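Local coordinates for putative uncharacterized protein (Bacillus anthracis, PDB 3LNO), which is of unknown function but probably takes part in the assembly of iron-sulfur clusters, at residues Asn11-Asn16 with Thr73-Val78; Glu18-Pro23 with Gly61-Asp66; Gly33-Val38 with Ala46-Thr51. All coordinates share one frame; numbering follows the deposited sequence.

Contact 1: residues Asn11-Asn16 with Thr73-Val78; sequences NKLYAN and TNVPEV
Val75 is wedged between Leu13 and Asn16, and this is the tight part of the contact. Its CG1 meets Leu13 CD2 at 3.9 Å, the two side chains running at about a right angle. Its CG2 sits against the amide of Asn16, with Asn16 ND2 only 3.5 Å from Val75 CG2. Deeper in, Leu13 CD2 also reaches Val78 CG2 at 4.1 Å, so one leucine methyl touches both valines.

The amide of Asn16 is fixed by its own helix. Asn16 ND2 gives a straight bond to Lys12 O, 2.9 Å with an angle of 171° at the hydrogen. The donor stands above the carbonyl plane, while Asn16 N approaches Lys12 O from the other face, so this oxygen takes two bonds. With ND2 turned back to the helix, OD1 faces the 73-78 segment and lies close to Asn74 CB. A water joins the polar ends here: it donates to Asn16 O and Asn16 OD1 and accepts from Asn74 ND2 at 2.6 Å.

The solvent side carries the Lys12-Glu77 pair and, at the other end, Asn74. Lys12 CG is anti to the backbone N (chi1 178°) and the chain beyond is extended, passing Val75 CG1 with its CD. Glu77 is bent at chi2 (-83°), and the two side chains meet tip to tip. Lys12 NZ is 2.5 Å from Glu77 OE2, a short salt bridge that uses the syn lone pair.

Val75 is the first residue beyond helix 60-74, and a type I turn from Val75 to Val78 follows, closed by Val78 N to Val75 O. Phe9 and Ala46 add to the apolar side. This is helix-to-turn packing in an alpha-beta fold, helix 3-16 covering the turn that leads from helix 60-74 into strand 81-85.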
ATOM      1  N   ASN A  11      -7.388   8.945  -1.661  1.00 23.19           N
ATOM      2  CA  ASN A  11      -7.366   8.827  -0.223  1.00 23.78           C
ATOM      3  C   ASN A  11      -8.157   7.569   0.181  1.00 31.56           C
ATOM      4  O   ASN A  11      -7.743   6.797   1.049  1.00 32.39           O
ATOM      5  CB  ASN A  11      -7.964  10.091   0.394  1.00 25.22           C
ATOM      6  CG  ASN A  11      -7.908  10.071   1.890  1.00 33.91           C
ATOM      7  OD1 ASN A  11      -6.836   9.962   2.472  1.00 37.94           O
ATOM      8  ND2 ASN A  11      -9.071  10.140   2.528  1.00 34.67           N
ATOM      9  N   LYS A  12      -9.302   7.364  -0.454  1.00 29.49           N
ATOM     10  CA  LYS A  12     -10.108   6.178  -0.170  1.00 28.83           C
ATOM     11  C   LYS A  12      -9.332   4.899  -0.495  1.00 25.48           C
ATOM     12  O   LYS A  12      -9.310   3.949   0.286  1.00 28.04           O
ATOM     13  CB  LYS A  12     -11.402   6.226  -0.985  1.00 23.37           C
ATOM     14  CG  LYS A  12     -12.278   4.992  -0.790  1.00 29.58           C
ATOM     15  CD  LYS A  12     -13.501   5.074  -1.687  1.00 33.31           C
ATOM     16  CE  LYS A  12     -14.643   4.210  -1.146  1.00 39.62           C
ATOM     17  NZ  LYS A  12     -15.832   4.199  -2.072  1.00 42.80           N
ATOM     18  N   LEU A  13      -8.656   4.879  -1.637  1.00 23.20           N
ATOM     19  CA  LEU A  13      -7.857   3.711  -1.984  1.00 25.03           C
ATOM     20  C   LEU A  13      -6.781   3.466  -0.941  1.00 27.63           C
ATOM     21  O   LEU A  13      -6.522   2.321  -0.562  1.00 21.81           O
ATOM     22  CB  LEU A  13      -7.216   3.858  -3.365  1.00 20.01           C
ATOM     23  CG  LEU A  13      -8.121   3.859  -4.603  1.00 26.33           C
ATOM     24  CD1 LEU A  13      -7.278   4.158  -5.841  1.00 26.92           C
ATOM     25  CD2 LEU A  13      -8.791   2.527  -4.770  1.00 22.01           C
ATOM     26  N   TYR A  14      -6.126   4.530  -0.490  1.00 23.08           N
ATOM     27  CA  TYR A  14      -4.999   4.361   0.437  1.00 22.69           C
ATOM     28  C   TYR A  14      -5.481   3.792   1.774  1.00 22.45           C
ATOM     29  O   TYR A  14      -4.846   2.910   2.347  1.00 21.07           O
ATOM     30  CB  TYR A  14      -4.282   5.708   0.635  1.00 22.03           C
ATOM     31  CG  TYR A  14      -3.075   5.712   1.541  1.00 20.70           C
ATOM     32  CD1 TYR A  14      -1.800   5.483   1.034  1.00 26.17           C
ATOM     33  CD2 TYR A  14      -3.206   5.969   2.914  1.00 23.61           C
ATOM     34  CE1 TYR A  14      -0.692   5.499   1.845  1.00 27.91           C
ATOM     35  CE2 TYR A  14      -2.095   5.962   3.750  1.00 23.73           C
ATOM     36  CZ  TYR A  14      -0.847   5.753   3.206  1.00 29.24           C
ATOM     37  OH  TYR A  14       0.251   5.772   4.024  1.00 32.17           O
ATOM     38  N   ALA A  15      -6.616   4.284   2.252  1.00 23.15           N
ATOM     39  CA  ALA A  15      -7.183   3.812   3.522  1.00 26.11           C
ATOM     40  C   ALA A  15      -7.522   2.327   3.431  1.00 27.56           C
ATOM     41  O   ALA A  15      -7.361   1.574   4.389  1.00 27.64           O
ATOM     42  CB  ALA A  15      -8.485   4.646   3.921  1.00 19.17           C
ATOM     43  N   ASN A  16      -7.980   1.886   2.273  1.00 24.93           N
ATOM     44  CA  ASN A  16      -8.338   0.474   2.152  1.00 26.27           C
ATOM     45  C   ASN A  16      -7.118  -0.458   2.137  1.00 23.78           C
ATOM     46  O   ASN A  16      -7.238  -1.654   2.397  1.00 24.99           O
ATOM     47  CB  ASN A  16      -9.237   0.251   0.938  1.00 23.41           C
ATOM     48  CG  ASN A  16     -10.683   0.523   1.263  1.00 26.81           C
ATOM     49  OD1 ASN A  16     -11.406  -0.376   1.702  1.00 28.39           O
ATOM     50  ND2 ASN A  16     -11.112   1.778   1.081  1.00 27.47           N
ATOM     51  N   THR A  73     -12.054  -5.734  -4.478  1.00 32.44           N
ATOM     52  CA  THR A  73     -13.168  -6.184  -3.659  1.00 33.43           C
ATOM     53  C   THR A  73     -13.763  -5.055  -2.814  1.00 38.74           C
ATOM     54  O   THR A  73     -14.978  -4.877  -2.770  1.00 34.36           O
ATOM     55  CB  THR A  73     -12.723  -7.306  -2.730  1.00 38.29           C
ATOM     56  OG1 THR A  73     -12.159  -8.359  -3.526  1.00 38.14           O
ATOM     57  CG2 THR A  73     -13.902  -7.820  -1.922  1.00 40.61           C
ATOM     58  N   ASN A  74     -12.910  -4.281  -2.155  1.00 38.48           N
ATOM     59  CA  ASN A  74     -13.395  -3.301  -1.183  1.00 34.64           C
ATOM     60  C   ASN A  74     -13.733  -1.952  -1.787  1.00 36.49           C
ATOM     61  O   ASN A  74     -14.541  -1.207  -1.241  1.00 37.05           O
ATOM     62  CB  ASN A  74     -12.427  -3.209   0.013  1.00 34.22           C
ATOM     63  CG  ASN A  74     -12.384  -4.517   0.819  1.00 35.24           C
ATOM     64  OD1 ASN A  74     -13.120  -5.449   0.517  1.00 39.46           O
ATOM     65  ND2 ASN A  74     -11.539  -4.583   1.841  1.00 40.86           N
ATOM     66  N   VAL A  75     -13.156  -1.653  -2.944  1.00 34.86           N
ATOM     67  CA  VAL A  75     -13.440  -0.392  -3.629  1.00 31.10           C
ATOM     68  C   VAL A  75     -13.818  -0.702  -5.077  1.00 37.60           C
ATOM     69  O   VAL A  75     -13.060  -0.411  -6.011  1.00 34.44           O
ATOM     70  CB  VAL A  75     -12.216   0.534  -3.589  1.00 34.29           C
ATOM     71  CG1 VAL A  75     -12.596   1.924  -4.060  1.00 34.36           C
ATOM     72  CG2 VAL A  75     -11.634   0.561  -2.161  1.00 31.66           C
ATOM     73  N   PRO A  76     -15.003  -1.314  -5.264  1.00 39.74           N
ATOM     74  CA  PRO A  76     -15.452  -1.868  -6.556  1.00 41.09           C
ATOM     75  C   PRO A  76     -15.477  -0.846  -7.681  1.00 39.37           C
ATOM     76  O   PRO A  76     -15.419  -1.231  -8.840  1.00 42.31           O
ATOM     77  CB  PRO A  76     -16.877  -2.358  -6.258  1.00 42.12           C
ATOM     78  CG  PRO A  76     -17.294  -1.569  -4.978  1.00 40.25           C
ATOM     79  CD  PRO A  76     -16.009  -1.489  -4.201  1.00 33.73           C
ATOM     80  N   GLU A  77     -15.561   0.440  -7.359  1.00 38.65           N
ATOM     81  CA  GLU A  77     -15.561   1.448  -8.408  1.00 39.54           C
ATOM     82  C   GLU A  77     -14.161   1.723  -8.984  1.00 37.10           C
ATOM     83  O   GLU A  77     -14.020   2.510  -9.931  1.00 34.56           O
ATOM     84  CB  GLU A  77     -16.249   2.756  -7.953  1.00 44.42           C
ATOM     85  CG  GLU A  77     -15.460   3.635  -6.952  1.00 43.10           C
ATOM     86  CD  GLU A  77     -15.614   3.183  -5.499  1.00 45.19           C
ATOM     87  OE1 GLU A  77     -15.818   1.965  -5.266  1.00 48.49           O
ATOM     88  OE2 GLU A  77     -15.517   4.049  -4.588  1.00 40.35           O
ATOM     89  N   VAL A  78     -13.125   1.092  -8.427  1.00 29.07           N
ATOM     90  CA  VAL A  78     -11.805   1.226  -9.041  1.00 31.90           C
ATOM     91  C   VAL A  78     -11.802   0.462 -10.382  1.00 38.78           C
ATOM     92  O   VAL A  78     -12.460  -0.572 -10.508  1.00 36.65           O
ATOM     93  CB  VAL A  78     -10.652   0.709  -8.127  1.00 32.01           C
ATOM     94  CG1 VAL A  78     -10.647  -0.807  -8.042  1.00 31.80           C
ATOM     95  CG2 VAL A  78      -9.308   1.173  -8.648  1.00 29.19           C
TER
HETATM   96  O   HOH W   1      -9.925  -2.600   2.463  1.00 33.81           O

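Contact 2: residues Glu18-Pro23 with Gly61-Asp66; sequences EAVIDP and GQIVSD
Val20, Asp22 and Pro23 pack on Ile63, Asp66 and Gln62 in a largely apolar contact that lays an extended piece of chain along the first half of helix 60-74. No direct hydrogen bond crosses it, and the distances are mostly those of loose van der Waals packing.

At one end Val20 slides past Asp66 in the opposite direction. Val20 CG1 is anti to the backbone N (chi1 176°) and comes to 4.1 Å from Asp66 CB, while Val20 CG2 lies 4.0 Å from the backbone oxygen Asp66 O. The same CG1 also meets Ile63 CG2 at 4.3 Å. Ile63 serves the middle of the contact with its other branch: CG1 touches Pro23 CD, and CD1 at the end approaches the carboxylate of Asp22, 4.2 Å from Asp22 OD2. That oxygen has its polar partner in Glu24 N, and the methyl merely packs beside it. At the other end Pro23 CG rests 4.0 Å from Gln62 NE2, the extended glutamine chain and the ring running past each other in opposite directions.

One water makes the polar link. It accepts from Ile21 N at 2.9 Å, and Asp66 OD2 takes a proton from it at 2.6 Å. The bridge gives Ile21 N a partner without any direct bond to the helix.

Around the contact, Val20 also packs on Ile29 and Asp22 on Leu32, both of helix 29-32, while Ile63 touches Met52 and Pro23 touches Met59 in the loop before the helix. Val64, on another side of the helix, packs on Val83 and Val85 of strand 81-85, so that helix 60-74 meets the extended chain on one side and strand 81-85 on another.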
ATOM      1  N   GLU A  18      -4.991  -0.549   4.272  1.00 24.09           N
ATOM      2  CA  GLU A  18      -4.764  -1.030   5.645  1.00 26.89           C
ATOM      3  C   GLU A  18      -5.214  -2.457   5.845  1.00 27.11           C
ATOM      4  O   GLU A  18      -4.899  -3.061   6.870  1.00 28.04           O
ATOM      5  CB  GLU A  18      -5.477  -0.172   6.682  1.00 28.27           C
ATOM      6  CG  GLU A  18      -4.870   1.189   6.805  1.00 38.63           C
ATOM      7  CD  GLU A  18      -5.585   2.039   7.813  1.00 56.57           C
ATOM      8  OE1 GLU A  18      -6.829   2.176   7.724  1.00 60.79           O
ATOM      9  OE2 GLU A  18      -4.887   2.570   8.698  1.00 70.07           O
ATOM     10  N   ALA A  19      -5.969  -3.000   4.896  1.00 29.26           N
ATOM     11  CA  ALA A  19      -6.403  -4.393   5.004  1.00 28.46           C
ATOM     12  C   ALA A  19      -5.406  -5.338   4.373  1.00 31.66           C
ATOM     13  O   ALA A  19      -5.668  -6.535   4.294  1.00 34.45           O
ATOM     14  CB  ALA A  19      -7.775  -4.579   4.368  1.00 28.70           C
ATOM     15  N   VAL A  20      -4.285  -4.814   3.874  1.00 25.40           N
ATOM     16  CA  VAL A  20      -3.229  -5.670   3.284  1.00 20.51           C
ATOM     17  C   VAL A  20      -2.087  -5.802   4.294  1.00 25.84           C
ATOM     18  O   VAL A  20      -1.438  -4.812   4.648  1.00 24.69           O
ATOM     19  CB  VAL A  20      -2.654  -5.046   1.978  1.00 36.75           C
ATOM     20  CG1 VAL A  20      -1.499  -5.884   1.446  1.00 30.90           C
ATOM     21  CG2 VAL A  20      -3.761  -4.826   0.903  1.00 25.92           C
ATOM     22  N   ILE A  21      -1.851  -7.017   4.779  1.00 30.45           N
ATOM     23  CA  ILE A  21      -0.873  -7.254   5.836  1.00 31.39           C
ATOM     24  C   ILE A  21       0.460  -7.770   5.289  1.00 36.10           C
ATOM     25  O   ILE A  21       0.480  -8.630   4.408  1.00 37.65           O
ATOM     26  CB  ILE A  21      -1.415  -8.296   6.852  1.00 32.47           C
ATOM     27  CG1 ILE A  21      -2.894  -8.026   7.167  1.00 35.30           C
ATOM     28  CG2 ILE A  21      -0.619  -8.264   8.140  1.00 35.16           C
ATOM     29  CD1 ILE A  21      -3.148  -6.616   7.648  1.00 37.68           C
ATOM     30  N   ASP A  22       1.579  -7.269   5.809  1.00 34.30           N
ATOM     31  CA  ASP A  22       2.857  -7.966   5.585  1.00 39.20           C
ATOM     32  C   ASP A  22       2.939  -9.171   6.525  1.00 40.02           C
ATOM     33  O   ASP A  22       3.084  -8.997   7.726  1.00 40.45           O
ATOM     34  CB  ASP A  22       4.057  -7.041   5.809  1.00 46.30           C
ATOM     35  CG  ASP A  22       5.406  -7.758   5.589  1.00 55.98           C
ATOM     36  OD1 ASP A  22       6.452  -7.084   5.539  1.00 57.34           O
ATOM     37  OD2 ASP A  22       5.423  -8.995   5.442  1.00 61.48           O
ATOM     38  N   PRO A  23       2.845 -10.396   5.983  1.00 40.64           N
ATOM     39  CA  PRO A  23       2.714 -11.568   6.856  1.00 45.04           C
ATOM     40  C   PRO A  23       3.880 -11.742   7.839  1.00 52.38           C
ATOM     41  O   PRO A  23       3.670 -12.157   8.977  1.00 56.57           O
ATOM     42  CB  PRO A  23       2.659 -12.743   5.873  1.00 47.10           C
ATOM     43  CG  PRO A  23       2.248 -12.145   4.573  1.00 47.97           C
ATOM     44  CD  PRO A  23       2.842 -10.759   4.555  1.00 39.36           C
ATOM     45  N   GLY A  61       5.284 -11.325  -3.915  1.00 54.34           N
ATOM     46  CA  GLY A  61       4.259 -11.762  -4.849  1.00 50.22           C
ATOM     47  C   GLY A  61       2.897 -11.795  -4.193  1.00 41.43           C
ATOM     48  O   GLY A  61       1.916 -11.343  -4.759  1.00 40.06           O
ATOM     49  N   GLN A  62       2.839 -12.320  -2.976  1.00 42.00           N
ATOM     50  CA  GLN A  62       1.582 -12.384  -2.239  1.00 42.35           C
ATOM     51  C   GLN A  62       1.049 -10.996  -1.852  1.00 40.63           C
ATOM     52  O   GLN A  62      -0.156 -10.769  -1.838  1.00 38.89           O
ATOM     53  CB  GLN A  62       1.740 -13.251  -0.996  1.00 48.56           C
ATOM     54  CG  GLN A  62       0.438 -13.453  -0.244  1.00 59.69           C
ATOM     55  CD  GLN A  62       0.628 -14.205   1.055  1.00 77.47           C
ATOM     56  OE1 GLN A  62       1.534 -15.038   1.179  1.00 82.86           O
ATOM     57  NE2 GLN A  62      -0.229 -13.920   2.035  1.00 83.40           N
ATOM     58  N   ILE A  63       1.944 -10.066  -1.539  1.00 40.83           N
ATOM     59  CA  ILE A  63       1.510  -8.727  -1.150  1.00 37.19           C
ATOM     60  C   ILE A  63       0.835  -8.016  -2.324  1.00 33.42           C
ATOM     61  O   ILE A  63      -0.279  -7.507  -2.198  1.00 34.79           O
ATOM     62  CB  ILE A  63       2.665  -7.929  -0.484  1.00 42.45           C
ATOM     63  CG1 ILE A  63       2.964  -8.527   0.894  1.00 42.59           C
ATOM     64  CG2 ILE A  63       2.313  -6.455  -0.358  1.00 44.34           C
ATOM     65  CD1 ILE A  63       4.188  -7.943   1.594  1.00 42.75           C
ATOM     66  N   VAL A  64       1.469  -8.064  -3.490  1.00 33.39           N
ATOM     67  CA  VAL A  64       0.899  -7.470  -4.678  1.00 31.32           C
ATOM     68  C   VAL A  64      -0.470  -8.027  -5.090  1.00 35.43           C
ATOM     69  O   VAL A  64      -1.390  -7.255  -5.395  1.00 32.38           O
ATOM     70  CB  VAL A  64       1.834  -7.610  -5.870  1.00 42.20           C
ATOM     71  CG1 VAL A  64       1.089  -7.228  -7.152  1.00 39.10           C
ATOM     72  CG2 VAL A  64       3.090  -6.753  -5.654  1.00 45.92           C
ATOM     73  N   SER A  65      -0.621  -9.352  -5.141  1.00 35.83           N
ATOM     74  CA  SER A  65      -1.947  -9.895  -5.451  1.00 40.44           C
ATOM     75  C   SER A  65      -2.973  -9.528  -4.358  1.00 35.29           C
ATOM     76  O   SER A  65      -4.151  -9.298  -4.644  1.00 33.49           O
ATOM     77  CB  SER A  65      -1.923 -11.416  -5.738  1.00 47.60           C
ATOM     78  OG  SER A  65      -1.196 -12.117  -4.755  1.00 53.03           O
ATOM     79  N   ASP A  66      -2.518  -9.445  -3.110  1.00 34.51           N
ATOM     80  CA  ASP A  66      -3.394  -9.004  -2.026  1.00 33.49           C
ATOM     81  C   ASP A  66      -3.869  -7.549  -2.224  1.00 29.70           C
ATOM     82  O   ASP A  66      -5.035  -7.222  -1.990  1.00 27.72           O
ATOM     83  CB  ASP A  66      -2.686  -9.158  -0.693  1.00 44.03           C
ATOM     84  CG  ASP A  66      -3.370 -10.148   0.205  1.00 69.00           C
ATOM     85  OD1 ASP A  66      -3.439 -11.344  -0.170  1.00 73.86           O
ATOM     86  OD2 ASP A  66      -3.850  -9.725   1.287  1.00 80.80           O
TER
HETATM   87  O   HOH W   2      -3.145  -9.379   3.720  1.00 42.69           O

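Contact 3: residues Gly33-Val38 with Ala46-Thr51; sequences GLVYDV and AVITMT
Leu34-Val38 pairs antiparallel with Ile48-Thr51, strands 35-38 and 46-50 having a closest axis approach of 4.6 Å at 161°, and a classic beta bulge sets Tyr36 and Asp37 together opposite Thr49. Thr49 O takes both amides, Tyr36 N at 2.8 Å and Asp37 N at 3.2 Å. Thr49 N returns a nearly straight bond to Asp37 O, and Thr51 N bonds to Leu34 O just before strand 35-38 begins.

Val35, Val38, Ile48 and Met50, the last a selenomethionine, share one face. There Val35 CG1 meets Ile48 CG2 at 4.2 Å, and Met50 CE curls back to Leu34 CB. Asp37 and Thr49 occupy the other face, Asp37 CB 3.9 Å from Thr49 CB. From the bulge itself, the Tyr36 ring crosses Thr51 obliquely, its OH 3.4 Å from Thr51 CG2. That hydroxyl bonds to Pro89 O, and Thr51 OG1 to Val86 O.

A water between Val47 O and Thr49 OG1, 2.7 Å from each, also lies within bonding distance of Asp37 OD2. The chemistry is thus divided: Leu13, Tyr14 and Ile29 pack on the apolar face, while Asp37 and Thr49 have a water at their edge.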
ATOM      1  N   GLY A  33       4.743   1.883   6.217  1.00 25.10           N
ATOM      2  CA  GLY A  33       5.394   2.886   5.393  1.00 21.69           C
ATOM      3  C   GLY A  33       5.825   2.349   4.039  1.00 27.03           C
ATOM      4  O   GLY A  33       6.708   2.937   3.393  1.00 18.16           O
ATOM      5  N   LEU A  34       5.248   1.225   3.606  1.00 22.30           N
ATOM      6  CA  LEU A  34       5.642   0.644   2.311  1.00 25.16           C
ATOM      7  C   LEU A  34       5.007   1.306   1.107  1.00 23.69           C
ATOM      8  O   LEU A  34       5.524   1.164   0.001  1.00 21.30           O
ATOM      9  CB  LEU A  34       5.349  -0.858   2.224  1.00 20.72           C
ATOM     10  CG  LEU A  34       6.045  -1.743   3.257  1.00 23.54           C
ATOM     11  CD1 LEU A  34       5.616  -3.162   3.025  1.00 31.37           C
ATOM     12  CD2 LEU A  34       7.575  -1.588   3.130  1.00 23.22           C
ATOM     13  N   VAL A  35       3.887   1.999   1.309  1.00 24.25           N
ATOM     14  CA  VAL A  35       3.169   2.618   0.205  1.00 25.25           C
ATOM     15  C   VAL A  35       3.651   4.056  -0.026  1.00 32.97           C
ATOM     16  O   VAL A  35       3.438   4.952   0.819  1.00 23.84           O
ATOM     17  CB  VAL A  35       1.651   2.600   0.415  1.00 26.22           C
ATOM     18  CG1 VAL A  35       0.950   3.063  -0.850  1.00 24.99           C
ATOM     19  CG2 VAL A  35       1.162   1.194   0.786  1.00 21.31           C
ATOM     20  N   TYR A  36       4.305   4.263  -1.173  1.00 27.70           N
ATOM     21  CA  TYR A  36       4.901   5.567  -1.530  1.00 28.92           C
ATOM     22  C   TYR A  36       3.959   6.504  -2.279  1.00 27.56           C
ATOM     23  O   TYR A  36       4.053   7.713  -2.172  1.00 27.69           O
ATOM     24  CB  TYR A  36       6.145   5.352  -2.404  1.00 23.78           C
ATOM     25  CG  TYR A  36       7.320   4.797  -1.668  1.00 25.55           C
ATOM     26  CD1 TYR A  36       7.274   4.637  -0.290  1.00 23.68           C
ATOM     27  CD2 TYR A  36       8.488   4.426  -2.350  1.00 27.86           C
ATOM     28  CE1 TYR A  36       8.357   4.131   0.414  1.00 25.04           C
ATOM     29  CE2 TYR A  36       9.580   3.931  -1.666  1.00 23.97           C
ATOM     30  CZ  TYR A  36       9.498   3.805  -0.272  1.00 25.99           C
ATOM     31  OH  TYR A  36      10.551   3.349   0.436  1.00 26.56           O
ATOM     32  N   ASP A  37       3.046   5.961  -3.069  1.00 24.49           N
ATOM     33  CA  ASP A  37       2.201   6.859  -3.863  1.00 20.32           C
ATOM     34  C   ASP A  37       0.964   6.128  -4.304  1.00 25.13           C
ATOM     35  O   ASP A  37       1.047   4.969  -4.693  1.00 20.66           O
ATOM     36  CB  ASP A  37       2.970   7.344  -5.105  1.00 27.00           C
ATOM     37  CG  ASP A  37       2.252   8.464  -5.839  1.00 41.21           C
ATOM     38  OD1 ASP A  37       1.475   9.232  -5.218  1.00 33.37           O
ATOM     39  OD2 ASP A  37       2.488   8.594  -7.052  1.00 57.86           O
ATOM     40  N   VAL A  38      -0.185   6.796  -4.250  1.00 23.11           N
ATOM     41  CA  VAL A  38      -1.359   6.252  -4.906  1.00 24.86           C
ATOM     42  C   VAL A  38      -1.873   7.341  -5.825  1.00 26.07           C
ATOM     43  O   VAL A  38      -2.121   8.462  -5.372  1.00 25.04           O
ATOM     44  CB  VAL A  38      -2.457   5.906  -3.860  1.00 28.86           C
ATOM     45  CG1 VAL A  38      -3.730   5.425  -4.545  1.00 24.66           C
ATOM     46  CG2 VAL A  38      -1.943   4.869  -2.867  1.00 23.72           C
ATOM     47  N   ALA A  46      -6.066   3.147 -11.248  1.00 29.67           N
ATOM     48  CA  ALA A  46      -5.202   3.436 -10.118  1.00 27.89           C
ATOM     49  C   ALA A  46      -3.801   2.841 -10.292  1.00 28.32           C
ATOM     50  O   ALA A  46      -3.645   1.717 -10.809  1.00 26.73           O
ATOM     51  CB  ALA A  46      -5.853   2.915  -8.837  1.00 26.43           C
ATOM     52  N   VAL A  47      -2.799   3.611  -9.873  1.00 27.23           N
ATOM     53  CA  VAL A  47      -1.406   3.179  -9.837  1.00 26.77           C
ATOM     54  C   VAL A  47      -0.904   3.280  -8.381  1.00 25.79           C
ATOM     55  O   VAL A  47      -0.843   4.366  -7.811  1.00 23.95           O
ATOM     56  CB  VAL A  47      -0.487   4.045 -10.710  1.00 32.65           C
ATOM     57  CG1 VAL A  47       0.954   3.506 -10.624  1.00 26.80           C
ATOM     58  CG2 VAL A  47      -0.971   4.099 -12.217  1.00 27.95           C
ATOM     59  N   ILE A  48      -0.602   2.133  -7.786  1.00 21.97           N
ATOM     60  CA  ILE A  48      -0.044   2.079  -6.438  1.00 24.57           C
ATOM     61  C   ILE A  48       1.461   1.828  -6.555  1.00 26.74           C
ATOM     62  O   ILE A  48       1.874   0.811  -7.087  1.00 30.28           O
ATOM     63  CB  ILE A  48      -0.683   0.933  -5.615  1.00 28.38           C
ATOM     64  CG1 ILE A  48      -2.164   1.225  -5.344  1.00 32.55           C
ATOM     65  CG2 ILE A  48       0.009   0.795  -4.247  1.00 30.10           C
ATOM     66  CD1 ILE A  48      -3.021   0.747  -6.376  1.00 42.19           C
ATOM     67  N   THR A  49       2.268   2.732  -6.029  1.00 19.02           N
ATOM     68  CA  THR A  49       3.730   2.583  -6.039  1.00 17.88           C
ATOM     69  C   THR A  49       4.174   2.238  -4.623  1.00 25.46           C
ATOM     70  O   THR A  49       3.901   2.973  -3.663  1.00 23.51           O
ATOM     71  CB  THR A  49       4.386   3.943  -6.439  1.00 30.31           C
ATOM     72  OG1 THR A  49       3.848   4.365  -7.695  1.00 30.35           O
ATOM     73  CG2 THR A  49       5.912   3.850  -6.548  1.00 27.73           C
HETATM   74  N   MSE A  50       4.854   1.116  -4.480  1.00 27.06           N
HETATM   75  CA  MSE A  50       5.246   0.682  -3.159  1.00 28.10           C
HETATM   76  C   MSE A  50       6.595  -0.012  -3.206  1.00 26.88           C
HETATM   77  O   MSE A  50       7.137  -0.294  -4.288  1.00 26.87           O
HETATM   78  CB  MSE A  50       4.184  -0.259  -2.591  1.00 22.52           C
HETATM   79  CG  MSE A  50       4.097  -1.591  -3.328  1.00 23.72           C
HETATM   80 SE   MSE A  50       2.650  -2.695  -2.561  0.74 32.36          SE
HETATM   81  CE  MSE A  50       3.293  -2.911  -0.716  1.00 21.99           C
ATOM     82  N   THR A  51       7.150  -0.261  -2.029  1.00 25.76           N
ATOM     83  CA  THR A  51       8.379  -1.044  -1.934  1.00 30.09           C
ATOM     84  C   THR A  51       8.159  -2.219  -0.978  1.00 27.70           C
ATOM     85  O   THR A  51       7.037  -2.445  -0.540  1.00 31.86           O
ATOM     86  CB  THR A  51       9.547  -0.175  -1.496  1.00 30.63           C
ATOM     87  OG1 THR A  51      10.758  -0.905  -1.697  1.00 31.71           O
ATOM     88  CG2 THR A  51       9.420   0.208  -0.017  1.00 25.91           C
TER
HETATM   89  O   HOH W   3       1.496   5.627  -7.875  1.00 27.25           O

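How the contacts relate
Starting from the N terminus, helix 3-16 supplies the first half of contact 1, and its partner comes only at 73-78, so contact 1 closes the longest loop. The chain then enters 18-23, whose partner 61-66 lies earlier on the same helix 60-74; contact 2 therefore falls wholly within contact 1. Contact 3, the hairpin 33-38 with 46-51, closes the shortest loop, inside both, and none of the three cross. Packing joins them: Leu13 CD1 reaches Ala46 CB at 3.5 Å, and Ile63 CG2 reaches Met50 CE at 3.7 Å. Helices 3-16 and 60-74 thus both rest on the hairpin, and strand 81-85 completes the sheet beside strand 46-50.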